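KLLA0F20702p (Kluyveromyces lactis, PDB 5Y5A) is the Est1 telomerase subunit, here its TPR-like helical part, which probably bridges telomerase to telomeres by binding Cdc13. Local coordinates at residues Phe97-Arg101 and Ile204-Asp210; Gln199-Ile204 and Asp216-Pro220; Pro220-Asp225 and Gln240-Tyr245; Ala255-Val259 and Asn274-Leu278. One frame throughout, in Å; residues are numbered along the deposited sequence.

Overall arrangement
From helix 179-206 on, the contacts step along successive helices of a TPR-like array, and interaction 1 adds helix 78-105, which is distant in sequence. Interaction 1 joins helix 78-105 to the C-terminal end of helix 179-206; interaction 2 packs that same helix on the start of helix 218-230; interaction 3 pairs 218-230 with 235-247; interaction 4 pairs 251-263 with 271-279. Interactions 1 and 2 share I204, their centres about 11 Å apart, and their segments alternate along the chain. Interactions 2 and 3 share P220, with centres about 8 Å apart. Interactions 3 and 4 have centres about 14 Å apart and touch, R241 NE meeting Q257 OE1. These links are consistent with one continuous helical stack, although the centres of interactions 1 and 4 are about 23 Å apart.

Interaction 1: residues Phe97-Arg101 and Ile204-Asp210; sequences FQNWR and IMEHLSD
R101, on helix 78-105, reaches across to the C-terminal end of helix 179-206 and the loop that follows it. Residues 97-101 are helical, with R101 N bonded to F97 O at 2.9 Å; I204 and M205 are helical, and the chain from H207 to D210 is loop. The closest CA pair is R101 with M205, at 6.8 Å, and 358 Å² is buried. R101 is extended (chi1 to chi3 all t), which carries its guanidinium to the loop at 207-210. There it forms a salt bridge with D210, in which NH1 and NH2 both donate to D210 OD1, at 3.0 and 2.9 Å. R101 NE gives a weak hydrogen bond to I204 O (3.0 Å, 126°), an acceptor that also takes a weak hydrogen bond from H207 N at 3.3 Å. R101 thus ties helix 78-105 to the last turn of helix 179-206 and its following loop. S209 O lies 3.5 Å from R101 NH2, but at a poor angle for bonding. I204 CG2 covers one face of the guanidinium, 3.7 Å from R101 NE. M205, mmt, turns its thioether onto the other helix: SD is 3.4 Å from F97 O and 3.9 Å from F97 CB, while CE is 3.4 Å from Q98 N. Q98 NE2 is hydrogen-bonded to N102 OD1, and Q98 OE1 packs 3.7 Å from M205 CE. M205 O takes a hydrogen bond from N120 ND2, and L119 and L123 touch F97 and L123 touches M205, so helix 113-144 packs against both helices.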
loop_
_atom_site.group_PDB
_atom_site.type_symbol
_atom_site.label_atom_id
_atom_site.label_comp_id
_atom_site.label_asym_id
_atom_site.label_seq_id
_atom_site.Cartn_x
_atom_site.Cartn_y
_atom_site.Cartn_z
ATOM N N PHE A 97 6.953 -12.878 24.461
ATOM C CA PHE A 97 6.286 -11.813 25.198
ATOM C C PHE A 97 4.812 -11.696 24.809
ATOM O O PHE A 97 3.975 -11.321 25.632
ATOM C CB PHE A 97 7.001 -10.481 24.969
ATOM C CG PHE A 97 8.253 -10.328 25.776
ATOM C CD1 PHE A 97 9.406 -11.005 25.424
ATOM C CD2 PHE A 97 8.276 -9.509 26.890
ATOM C CE1 PHE A 97 10.557 -10.870 26.172
ATOM C CE2 PHE A 97 9.423 -9.371 27.643
ATOM C CZ PHE A 97 10.566 -10.050 27.283
ATOM N N GLN A 98 4.497 -12.083 23.586
ATOM C CA GLN A 98 3.134 -12.059 23.112
ATOM C C GLN A 98 2.379 -13.159 23.818
ATOM O O GLN A 98 1.403 -12.911 24.494
ATOM C CB GLN A 98 3.103 -12.274 21.605
ATOM C CG GLN A 98 1.733 -12.138 20.982
ATOM C CD GLN A 98 1.182 -10.738 21.069
ATOM O OE1 GLN A 98 1.709 -9.825 20.468
ATOM N NE2 GLN A 98 0.106 -10.573 21.812
ATOM N N ASN A 99 2.847 -14.381 23.657
ATOM C CA ASN A 99 2.238 -15.543 24.307
ATOM C C ASN A 99 1.994 -15.303 25.783
ATOM O O ASN A 99 0.937 -15.634 26.322
ATOM C CB ASN A 99 3.122 -16.778 24.140
ATOM C CG ASN A 99 3.231 -17.222 22.701
ATOM O OD1 ASN A 99 2.978 -16.444 21.780
ATOM N ND2 ASN A 99 3.604 -18.482 22.497
ATOM N N TRP A 100 2.990 -14.717 26.431
ATOM C CA TRP A 100 2.907 -14.435 27.847
ATOM C C TRP A 100 1.880 -13.339 28.124
ATOM O O TRP A 100 1.100 -13.450 29.064
ATOM C CB TRP A 100 4.278 -14.037 28.384
ATOM C CG TRP A 100 4.606 -14.692 29.680
ATOM C CD1 TRP A 100 5.412 -15.782 29.875
ATOM C CD2 TRP A 100 4.124 -14.316 30.969
ATOM N NE1 TRP A 100 5.466 -16.097 31.206
ATOM C CE2 TRP A 100 4.683 -15.210 31.900
ATOM C CE3 TRP A 100 3.277 -13.303 31.430
ATOM C CZ2 TRP A 100 4.420 -15.123 33.257
ATOM C CZ3 TRP A 100 3.020 -13.222 32.768
ATOM C CH2 TRP A 100 3.588 -14.123 33.664
ATOM N N ARG A 101 1.881 -12.281 27.314
ATOM C CA ARG A 101 0.897 -11.210 27.470
ATOM C C ARG A 101 -0.518 -11.756 27.353
ATOM O O ARG A 101 -1.443 -11.282 28.015
ATOM C CB ARG A 101 1.100 -10.111 26.427
ATOM C CG ARG A 101 0.067 -8.991 26.525
ATOM C CD ARG A 101 0.029 -8.135 25.267
ATOM N NE ARG A 101 -0.900 -7.015 25.399
ATOM C CZ ARG A 101 -2.171 -7.046 25.009
ATOM N NH1 ARG A 101 -2.671 -8.147 24.457
ATOM N NH2 ARG A 101 -2.940 -5.976 25.174
ATOM N N ILE A 204 2.066 -2.809 22.051
ATOM C CA ILE A 204 1.121 -3.838 22.465
ATOM C C ILE A 204 1.377 -4.304 23.907
ATOM O O ILE A 204 0.441 -4.435 24.702
ATOM C CB ILE A 204 1.172 -5.035 21.502
ATOM C CG1 ILE A 204 0.563 -4.628 20.160
ATOM C CG2 ILE A 204 0.437 -6.236 22.085
ATOM C CD1 ILE A 204 0.980 -5.497 19.011
ATOM N N MET A 205 2.622 -4.525 24.264
ATOM C CA MET A 205 2.904 -4.956 25.608
ATOM C C MET A 205 2.652 -3.833 26.604
ATOM O O MET A 205 2.122 -4.055 27.663
ATOM C CB MET A 205 4.333 -5.449 25.696
ATOM C CG MET A 205 4.696 -6.430 24.608
ATOM S SD MET A 205 4.000 -8.037 24.918
ATOM C CE MET A 205 3.902 -8.706 23.285
ATOM N N GLU A 206 3.030 -2.622 26.235
ATOM C CA GLU A 206 2.878 -1.474 27.118
ATOM C C GLU A 206 1.422 -1.071 27.320
ATOM O O GLU A 206 1.123 -0.186 28.126
ATOM C CB GLU A 206 3.662 -0.282 26.572
ATOM C CG GLU A 206 5.158 -0.381 26.764
ATOM C CD GLU A 206 5.864 0.902 26.389
ATOM O OE1 GLU A 206 5.332 1.641 25.534
ATOM O OE2 GLU A 206 6.940 1.178 26.956
ATOM N N HIS A 207 0.516 -1.717 26.592
ATOM C CA HIS A 207 -0.902 -1.392 26.695
ATOM C C HIS A 207 -1.633 -2.270 27.709
ATOM O O HIS A 207 -1.370 -3.471 27.813
ATOM C CB HIS A 207 -1.572 -1.505 25.326
ATOM C CG HIS A 207 -2.104 -0.204 24.813
ATOM N ND1 HIS A 207 -3.448 0.028 24.625
ATOM C CD2 HIS A 207 -1.468 0.939 24.460
ATOM C CE1 HIS A 207 -3.620 1.260 24.171
ATOM N NE2 HIS A 207 -2.435 1.831 24.062
ATOM N N LEU A 208 -2.554 -1.687 28.437
ATOM C CA LEU A 208 -3.279 -2.458 29.406
ATOM C C LEU A 208 -4.383 -3.244 28.751
ATOM O O LEU A 208 -4.523 -4.431 28.993
ATOM C CB LEU A 208 -3.866 -1.532 30.451
ATOM C CG LEU A 208 -4.742 -0.475 29.830
ATOM C CD1 LEU A 208 -6.181 -0.866 30.095
ATOM C CD2 LEU A 208 -4.395 0.873 30.424
ATOM N N SER A 209 -5.163 -2.583 27.912
ATOM C CA SER A 209 -6.276 -3.245 27.245
ATOM C C SER A 209 -5.967 -3.510 25.779
ATOM O O SER A 209 -4.906 -3.135 25.276
ATOM C CB SER A 209 -7.547 -2.401 27.359
ATOM O OG SER A 209 -8.629 -3.012 26.674
ATOM N N ASP A 210 -6.903 -4.162 25.098
ATOM C CA ASP A 210 -6.784 -4.376 23.665
ATOM C C ASP A 210 -7.521 -3.267 22.925
ATOM O O ASP A 210 -7.803 -3.379 21.734
ATOM C CB ASP A 210 -7.318 -5.758 23.280
ATOM C CG ASP A 210 -6.405 -6.883 23.745
ATOM O OD1 ASP A 210 -5.175 -6.765 23.557
ATOM O OD2 ASP A 210 -6.911 -7.880 24.303
#

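Interaction 2: residues Gln199-Ile204 and Asp216-Pro220; sequences QRYKII and DFQKP
This is apolar packing between the last turns of helix 179-206 and the N-terminal turn of helix 218-230, at a turnaround where an eleven-residue connection joins the two helices. Residues 199-204 are regular helix, with I203 N to Q199 O and I204 N to R200 O both 3.1 Å. F217 holds the N-cap position, and 218-220 are helical. The nearest CA atoms, Q199 and P220, are 5.3 Å apart, and 363 Å² is covered. I203 (mt) points toward the partner and makes the central contact: its CG2 sits over the face of the F217 ring in a CH-pi contact, 4.0 Å from the centroid and 25° off the normal, while its CD1 reaches P220 CD at 3.5 Å and D216 O at 3.1 Å. The F217 side chain, chi1 m, also meets R200 CG through CE1 (3.6 Å) and I204 CG1 through CZ (4.2 Å), the latter at its ring edge. One turn earlier, Q199 CB rests 3.7 Å from P220 CB, and Q199 OE1 is 3.6 Å from K219 CD. Beyond the pair, H247 and Y212 also meet the F217 ring, and R200 NH2 has a weak hydrogen bond to H247 NE2. With no hydrogen bond or salt bridge between the segments, the joint rests on van der Waals fit of I203, F217 and P220 with the aliphatic parts of Q199, R200 and K219.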
loop_
_atom_site.group_PDB
_atom_site.type_symbol
_atom_site.label_atom_id
_atom_site.label_comp_id
_atom_site.label_asym_id
_atom_site.label_seq_id
_atom_site.Cartn_x
_atom_site.Cartn_y
_atom_site.Cartn_z
ATOM N N GLN A 199 8.756 -1.698 17.550
ATOM C CA GLN A 199 7.943 -0.635 18.125
ATOM C C GLN A 199 6.484 -1.048 18.264
ATOM O O GLN A 199 5.836 -0.712 19.257
ATOM C CB GLN A 199 8.039 0.629 17.272
ATOM C CG GLN A 199 9.355 1.348 17.393
ATOM C CD GLN A 199 9.592 1.846 18.795
ATOM O OE1 GLN A 199 8.664 2.299 19.469
ATOM N NE2 GLN A 199 10.834 1.753 19.254
ATOM N N ARG A 200 5.963 -1.758 17.265
ATOM C CA ARG A 200 4.586 -2.225 17.333
ATOM C C ARG A 200 4.432 -3.188 18.501
ATOM O O ARG A 200 3.507 -3.068 19.302
ATOM C CB ARG A 200 4.151 -2.904 16.035
ATOM C CG ARG A 200 2.685 -3.315 16.063
ATOM C CD ARG A 200 2.244 -4.011 14.790
ATOM N NE ARG A 200 3.075 -5.169 14.490
ATOM C CZ ARG A 200 2.991 -6.337 15.121
ATOM N NH1 ARG A 200 3.800 -7.330 14.775
ATOM N NH2 ARG A 200 2.109 -6.514 16.097
ATOM N N TYR A 201 5.353 -4.140 18.590
ATOM C CA TYR A 201 5.349 -5.121 19.667
ATOM C C TYR A 201 5.434 -4.468 21.043
ATOM O O TYR A 201 4.776 -4.906 21.988
ATOM C CB TYR A 201 6.507 -6.100 19.498
ATOM C CG TYR A 201 6.179 -7.311 18.664
ATOM C CD1 TYR A 201 5.309 -8.286 19.138
ATOM C CD2 TYR A 201 6.754 -7.494 17.411
ATOM C CE1 TYR A 201 5.009 -9.408 18.381
ATOM C CE2 TYR A 201 6.461 -8.615 16.646
ATOM C CZ TYR A 201 5.589 -9.568 17.136
ATOM O OH TYR A 201 5.297 -10.682 16.378
ATOM N N LYS A 202 6.234 -3.436 21.168
ATOM C CA LYS A 202 6.367 -2.788 22.442
ATOM C C LYS A 202 5.073 -2.144 22.843
ATOM O O LYS A 202 4.614 -2.324 23.949
ATOM C CB LYS A 202 7.471 -1.745 22.412
ATOM C CG LYS A 202 7.598 -0.966 23.707
ATOM C CD LYS A 202 8.678 0.092 23.636
ATOM C CE LYS A 202 8.585 1.048 24.809
ATOM N NZ LYS A 202 8.963 2.425 24.429
ATOM N N ILE A 203 4.492 -1.386 21.932
ATOM C CA ILE A 203 3.235 -0.690 22.196
ATOM C C ILE A 203 2.153 -1.646 22.689
ATOM O O ILE A 203 1.430 -1.346 23.640
ATOM C CB ILE A 203 2.749 0.037 20.948
ATOM C CG1 ILE A 203 3.605 1.281 20.723
ATOM C CG2 ILE A 203 1.283 0.418 21.073
ATOM C CD1 ILE A 203 3.489 1.833 19.337
ATOM N N ILE A 204 2.066 -2.809 22.051
ATOM C CA ILE A 204 1.121 -3.838 22.465
ATOM C C ILE A 204 1.377 -4.304 23.907
ATOM O O ILE A 204 0.441 -4.435 24.702
ATOM C CB ILE A 204 1.172 -5.035 21.502
ATOM C CG1 ILE A 204 0.563 -4.628 20.160
ATOM C CG2 ILE A 204 0.437 -6.236 22.085
ATOM C CD1 ILE A 204 0.980 -5.497 19.011
ATOM N N ASP A 216 -1.864 5.639 18.586
ATOM C CA ASP A 216 -1.037 4.805 19.452
ATOM C C ASP A 216 0.112 4.155 18.687
ATOM O O ASP A 216 1.133 3.801 19.273
ATOM C CB ASP A 216 -1.883 3.726 20.126
ATOM C CG ASP A 216 -2.905 4.303 21.088
ATOM O OD1 ASP A 216 -2.700 5.442 21.564
ATOM O OD2 ASP A 216 -3.909 3.618 21.372
ATOM N N PHE A 217 -0.064 3.993 17.380
ATOM C CA PHE A 217 0.935 3.327 16.555
ATOM C C PHE A 217 1.622 4.318 15.639
ATOM O O PHE A 217 2.205 3.945 14.631
ATOM C CB PHE A 217 0.291 2.190 15.760
ATOM C CG PHE A 217 -0.092 1.021 16.618
ATOM C CD1 PHE A 217 0.833 0.037 16.919
ATOM C CD2 PHE A 217 -1.358 0.939 17.176
ATOM C CE1 PHE A 217 0.488 -1.030 17.729
ATOM C CE2 PHE A 217 -1.706 -0.122 17.992
ATOM C CZ PHE A 217 -0.783 -1.110 18.265
ATOM N N GLN A 218 1.561 5.584 16.022
ATOM C CA GLN A 218 2.153 6.654 15.241
ATOM C C GLN A 218 3.651 6.442 15.034
ATOM O O GLN A 218 4.169 6.682 13.946
ATOM C CB GLN A 218 1.903 8.004 15.921
ATOM C CG GLN A 218 2.083 9.206 15.008
ATOM C CD GLN A 218 1.884 10.518 15.737
ATOM O OE1 GLN A 218 2.310 10.675 16.879
ATOM N NE2 GLN A 218 1.223 11.468 15.082
ATOM N N LYS A 219 4.341 5.985 16.075
ATOM C CA LYS A 219 5.794 5.852 16.006
ATOM C C LYS A 219 6.244 4.698 15.093
ATOM O O LYS A 219 7.125 4.890 14.252
ATOM C CB LYS A 219 6.385 5.692 17.412
ATOM C CG LYS A 219 7.896 5.847 17.463
ATOM C CD LYS A 219 8.392 5.874 18.895
ATOM C CE LYS A 219 9.883 6.161 18.965
ATOM N NZ LYS A 219 10.368 6.202 20.378
ATOM N N PRO A 220 5.655 3.498 15.245
ATOM C CA PRO A 220 6.084 2.484 14.275
ATOM C C PRO A 220 5.650 2.824 12.849
ATOM O O PRO A 220 6.366 2.493 11.904
ATOM C CB PRO A 220 5.403 1.203 14.771
ATOM C CG PRO A 220 4.313 1.658 15.690
ATOM C CD PRO A 220 4.811 2.923 16.306
#

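Interaction 3: residues Pro220-Asp225 and Gln240-Tyr245; sequences PLRYLD and QRGICY
P220 begins the contact lightly, its CG 4.5 Å from C244 SG; both segments are helical, and the short-segment axes approach to 10.2 Å with a signed crossing angle of -159°. L221 (mt) belongs to the closest CA pair, 6.5 Å from R241. Its CD2 lies 3.4 Å from R241 CG and 4.2 Å from C244 CB, and its CD1 is 4.1 Å from Y245 OH. This near-antiparallel pairing of helices 218-230 and 235-247 is consistent with the helical hairpin of a TPR-like repeat, and buries 344 Å². One turn on, L224 (mt) points toward the partner and sets CD1 against Q240 CB (4.0 Å), R241 CG (3.8 Å) and C244 SG (4.3 Å). D225 (chi1 m) closes the exposed side with a salt bridge, OD1 to R241 NH2 at 3.1 Å. The arginine is held further by Q257 OE1 at its NE, by S228 OG at its NH1, and by a cation-pi contact with F238.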
loop_
_atom_site.group_PDB
_atom_site.type_symbol
_atom_site.label_atom_id
_atom_site.label_comp_id
_atom_site.label_asym_id
_atom_site.label_seq_id
_atom_site.Cartn_x
_atom_site.Cartn_y
_atom_site.Cartn_z
ATOM N N PRO A 220 5.655 3.498 15.245
ATOM C CA PRO A 220 6.084 2.484 14.275
ATOM C C PRO A 220 5.650 2.824 12.849
ATOM O O PRO A 220 6.366 2.493 11.904
ATOM C CB PRO A 220 5.403 1.203 14.771
ATOM C CG PRO A 220 4.313 1.658 15.690
ATOM C CD PRO A 220 4.811 2.923 16.306
ATOM N N LEU A 221 4.508 3.493 12.700
ATOM C CA LEU A 221 4.023 3.871 11.379
ATOM C C LEU A 221 4.973 4.844 10.699
ATOM O O LEU A 221 5.122 4.805 9.486
ATOM C CB LEU A 221 2.625 4.476 11.466
ATOM C CG LEU A 221 1.500 3.460 11.671
ATOM C CD1 LEU A 221 0.177 4.159 11.909
ATOM C CD2 LEU A 221 1.400 2.542 10.480
ATOM N N ARG A 222 5.629 5.706 11.469
ATOM C CA ARG A 222 6.584 6.640 10.872
ATOM C C ARG A 222 7.795 5.908 10.297
ATOM O O ARG A 222 8.238 6.213 9.188
ATOM C CB ARG A 222 7.051 7.686 11.881
ATOM C CG ARG A 222 7.906 8.779 11.246
ATOM C CD ARG A 222 8.590 9.670 12.279
ATOM N NE ARG A 222 9.749 9.020 12.886
ATOM C CZ ARG A 222 10.853 9.660 13.254
ATOM N NH1 ARG A 222 10.951 10.971 13.074
ATOM N NH2 ARG A 222 11.860 8.989 13.799
ATOM N N TYR A 223 8.327 4.946 11.049
ATOM C CA TYR A 223 9.459 4.152 10.581
ATOM C C TYR A 223 9.086 3.332 9.349
ATOM O O TYR A 223 9.849 3.247 8.396
ATOM C CB TYR A 223 9.974 3.230 11.688
ATOM C CG TYR A 223 10.790 3.947 12.747
ATOM C CD1 TYR A 223 12.066 4.421 12.466
ATOM C CD2 TYR A 223 10.285 4.145 14.023
ATOM C CE1 TYR A 223 12.816 5.075 13.424
ATOM C CE2 TYR A 223 11.029 4.799 14.992
ATOM C CZ TYR A 223 12.294 5.263 14.687
ATOM O OH TYR A 223 13.037 5.914 15.648
ATOM N N LEU A 224 7.900 2.737 9.380
ATOM C CA LEU A 224 7.410 1.950 8.262
ATOM C C LEU A 224 7.194 2.836 7.033
ATOM O O LEU A 224 7.494 2.438 5.907
ATOM C CB LEU A 224 6.117 1.232 8.650
ATOM C CG LEU A 224 6.236 0.146 9.721
ATOM C CD1 LEU A 224 4.867 -0.427 10.068
ATOM C CD2 LEU A 224 7.172 -0.954 9.253
ATOM N N ASP A 225 6.684 4.045 7.253
ATOM C CA ASP A 225 6.490 4.992 6.162
ATOM C C ASP A 225 7.812 5.293 5.475
ATOM O O ASP A 225 7.893 5.324 4.248
ATOM C CB ASP A 225 5.855 6.286 6.669
ATOM C CG ASP A 225 4.358 6.164 6.854
ATOM O OD1 ASP A 225 3.858 5.021 6.941
ATOM O OD2 ASP A 225 3.682 7.213 6.914
ATOM N N GLN A 240 3.148 -4.958 7.577
ATOM C CA GLN A 240 3.314 -4.601 8.979
ATOM C C GLN A 240 2.475 -3.377 9.324
ATOM O O GLN A 240 1.941 -3.271 10.427
ATOM C CB GLN A 240 4.787 -4.366 9.297
ATOM C CG GLN A 240 5.636 -5.624 9.197
ATOM C CD GLN A 240 5.198 -6.716 10.170
ATOM O OE1 GLN A 240 4.775 -6.437 11.297
ATOM N NE2 GLN A 240 5.303 -7.967 9.735
ATOM N N ARG A 241 2.333 -2.469 8.364
ATOM C CA ARG A 241 1.451 -1.322 8.540
ATOM C C ARG A 241 0.011 -1.776 8.751
ATOM O O ARG A 241 -0.702 -1.264 9.615
ATOM C CB ARG A 241 1.524 -0.395 7.333
ATOM C CG ARG A 241 2.286 0.874 7.593
ATOM C CD ARG A 241 1.759 1.983 6.727
ATOM N NE ARG A 241 1.963 1.659 5.328
ATOM C CZ ARG A 241 3.107 1.859 4.687
ATOM N NH1 ARG A 241 3.212 1.534 3.406
ATOM N NH2 ARG A 241 4.144 2.387 5.329
ATOM N N GLY A 242 -0.409 -2.739 7.939
ATOM C CA GLY A 242 -1.747 -3.288 8.043
ATOM C C GLY A 242 -1.968 -3.952 9.380
ATOM O O GLY A 242 -3.070 -3.923 9.925
ATOM N N ILE A 243 -0.915 -4.562 9.917
ATOM C CA ILE A 243 -1.027 -5.215 11.209
ATOM C C ILE A 243 -1.285 -4.161 12.279
ATOM O O ILE A 243 -2.120 -4.369 13.160
ATOM C CB ILE A 243 0.218 -6.056 11.545
ATOM C CG1 ILE A 243 0.307 -7.245 10.584
ATOM C CG2 ILE A 243 0.135 -6.590 12.967
ATOM C CD1 ILE A 243 1.547 -8.087 10.753
ATOM N N CYS A 244 -0.606 -3.020 12.188
ATOM C CA CYS A 244 -0.910 -1.912 13.091
ATOM C C CYS A 244 -2.392 -1.533 13.000
ATOM O O CYS A 244 -3.036 -1.343 14.015
ATOM C CB CYS A 244 -0.041 -0.687 12.782
ATOM S SG CYS A 244 1.738 -0.890 13.036
ATOM N N TYR A 245 -2.938 -1.447 11.787
ATOM C CA TYR A 245 -4.321 -0.999 11.638
ATOM C C TYR A 245 -5.333 -2.022 12.158
ATOM O O TYR A 245 -6.449 -1.653 12.532
ATOM C CB TYR A 245 -4.623 -0.646 10.172
ATOM C CG TYR A 245 -3.906 0.606 9.705
ATOM C CD1 TYR A 245 -4.077 1.820 10.368
ATOM C CD2 TYR A 245 -3.057 0.574 8.611
ATOM C CE1 TYR A 245 -3.413 2.966 9.947
ATOM C CE2 TYR A 245 -2.392 1.706 8.179
ATOM C CZ TYR A 245 -2.569 2.900 8.847
ATOM O OH TYR A 245 -1.900 4.019 8.399
#

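Interaction 4: residues Ala255-Val259 and Asn274-Leu278; sequences AYQFV and NFTNL
Helices 251-263 and 271-279 form an antiparallel helical hairpin, consistent with a TPR-like repeat, their local axes 9.5 Å apart at closest approach and crossing at -150°. Both segments are regular helix, held internally by V259 N to A255 O at 2.9 Å and L278 N to N274 O at 3.0 Å; 294 Å² is buried, and the closest CA atoms, F258 and F275, are 5.7 Å apart. F258 (chi1 m) is the main bump, pointing at the partner and lodging against N274, F275 and L278. Its CD2 is 3.9 Å from F275 N and 4.4 Å from L278 CD2. In return F275 (chi1 t) lies beside A255 and V259, with CE1 3.5 Å from V259 CG2 and CD1 4.3 Å from A255 O. The small side chain of A255 leaves a hollow that L278 (tp) enters, bringing CD2 to 3.7 Å from A255 CB. L286 of helix 285-298 packs on both F258 and L278, while M374 of helix 339-379 touches F275. N274 ND2 donates a hydrogen bond to A270 O, and N274 CB stands over the F258 ring in a CH-pi contact, 3.7 Å from the centroid and 4° off the normal.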
loop_
_atom_site.group_PDB
_atom_site.type_symbol
_atom_site.label_atom_id
_atom_site.label_comp_id
_atom_site.label_asym_id
_atom_site.label_seq_id
_atom_site.Cartn_x
_atom_site.Cartn_y
_atom_site.Cartn_z
ATOM N N ALA A 255 -7.041 -4.076 5.207
ATOM C CA ALA A 255 -7.272 -4.763 3.939
ATOM C C ALA A 255 -6.484 -4.112 2.813
ATOM O O ALA A 255 -5.856 -4.794 2.006
ATOM C CB ALA A 255 -8.768 -4.768 3.599
ATOM N N TYR A 256 -6.530 -2.785 2.757
ATOM C CA TYR A 256 -5.817 -2.045 1.724
ATOM C C TYR A 256 -4.309 -2.296 1.804
ATOM O O TYR A 256 -3.664 -2.589 0.799
ATOM C CB TYR A 256 -6.120 -0.545 1.832
ATOM C CG TYR A 256 -5.212 0.303 0.976
ATOM C CD1 TYR A 256 -5.282 0.255 -0.413
ATOM C CD2 TYR A 256 -4.271 1.143 1.558
ATOM C CE1 TYR A 256 -4.439 1.026 -1.197
ATOM C CE2 TYR A 256 -3.430 1.917 0.784
ATOM C CZ TYR A 256 -3.515 1.856 -0.586
ATOM O OH TYR A 256 -2.666 2.635 -1.336
ATOM N N GLN A 257 -3.755 -2.198 3.008
ATOM C CA GLN A 257 -2.334 -2.450 3.213
ATOM C C GLN A 257 -1.982 -3.903 2.895
ATOM O O GLN A 257 -0.919 -4.185 2.331
ATOM C CB GLN A 257 -1.941 -2.102 4.648
ATOM C CG GLN A 257 -2.032 -0.609 4.958
ATOM C CD GLN A 257 -0.915 0.201 4.308
ATOM O OE1 GLN A 257 0.213 -0.277 4.151
ATOM N NE2 GLN A 257 -1.225 1.429 3.931
ATOM N N PHE A 258 -2.873 -4.824 3.250
ATOM C CA PHE A 258 -2.662 -6.231 2.907
ATOM C C PHE A 258 -2.634 -6.433 1.391
ATOM O O PHE A 258 -1.857 -7.237 0.880
ATOM C CB PHE A 258 -3.743 -7.124 3.536
ATOM C CG PHE A 258 -3.690 -7.180 5.046
ATOM C CD1 PHE A 258 -2.519 -6.868 5.728
ATOM C CD2 PHE A 258 -4.812 -7.538 5.783
ATOM C CE1 PHE A 258 -2.464 -6.921 7.124
ATOM C CE2 PHE A 258 -4.767 -7.591 7.176
ATOM C CZ PHE A 258 -3.590 -7.278 7.846
ATOM N N VAL A 259 -3.488 -5.706 0.677
ATOM C CA VAL A 259 -3.537 -5.811 -0.777
ATOM C C VAL A 259 -2.263 -5.237 -1.382
ATOM O O VAL A 259 -1.678 -5.832 -2.275
ATOM C CB VAL A 259 -4.766 -5.085 -1.356
ATOM C CG1 VAL A 259 -4.625 -4.913 -2.861
ATOM C CG2 VAL A 259 -6.034 -5.865 -1.023
ATOM N N ASN A 274 -3.124 -13.012 5.284
ATOM C CA ASN A 274 -3.771 -12.005 6.124
ATOM C C ASN A 274 -5.049 -11.433 5.515
ATOM O O ASN A 274 -6.064 -11.295 6.209
ATOM C CB ASN A 274 -2.793 -10.876 6.444
ATOM C CG ASN A 274 -1.904 -11.208 7.623
ATOM O OD1 ASN A 274 -2.287 -11.013 8.775
ATOM N ND2 ASN A 274 -0.715 -11.727 7.342
ATOM N N PHE A 275 -4.995 -11.094 4.231
ATOM C CA PHE A 275 -6.186 -10.725 3.467
ATOM C C PHE A 275 -7.309 -11.755 3.648
ATOM O O PHE A 275 -8.471 -11.407 3.866
ATOM C CB PHE A 275 -5.823 -10.599 1.985
ATOM C CG PHE A 275 -6.939 -10.107 1.109
ATOM C CD1 PHE A 275 -7.215 -8.746 1.008
ATOM C CD2 PHE A 275 -7.683 -10.996 0.345
ATOM C CE1 PHE A 275 -8.227 -8.279 0.171
ATOM C CE2 PHE A 275 -8.700 -10.534 -0.499
ATOM C CZ PHE A 275 -8.969 -9.171 -0.580
ATOM N N THR A 276 -6.939 -13.028 3.564
ATOM C CA THR A 276 -7.889 -14.134 3.658
ATOM C C THR A 276 -8.413 -14.303 5.086
ATOM O O THR A 276 -9.585 -14.609 5.297
ATOM C CB THR A 276 -7.234 -15.440 3.182
ATOM O OG1 THR A 276 -6.740 -15.244 1.855
ATOM C CG2 THR A 276 -8.225 -16.593 3.179
ATOM N N ASN A 277 -7.535 -14.082 6.058
ATOM C CA ASN A 277 -7.903 -14.176 7.461
ATOM C C ASN A 277 -8.955 -13.116 7.787
ATOM O O ASN A 277 -9.838 -13.335 8.613
ATOM C CB ASN A 277 -6.666 -14.016 8.347
ATOM C CG ASN A 277 -6.931 -14.353 9.813
ATOM O OD1 ASN A 277 -7.212 -13.470 10.624
ATOM N ND2 ASN A 277 -6.824 -15.639 10.158
ATOM N N LEU A 278 -8.869 -11.984 7.094
ATOM C CA LEU A 278 -9.789 -10.869 7.292
ATOM C C LEU A 278 -11.113 -11.021 6.540
ATOM O O LEU A 278 -12.178 -10.695 7.072
ATOM C CB LEU A 278 -9.112 -9.558 6.871
ATOM C CG LEU A 278 -9.943 -8.270 6.931
ATOM C CD1 LEU A 278 -10.519 -8.034 8.324
ATOM C CD2 LEU A 278 -9.100 -7.078 6.497
#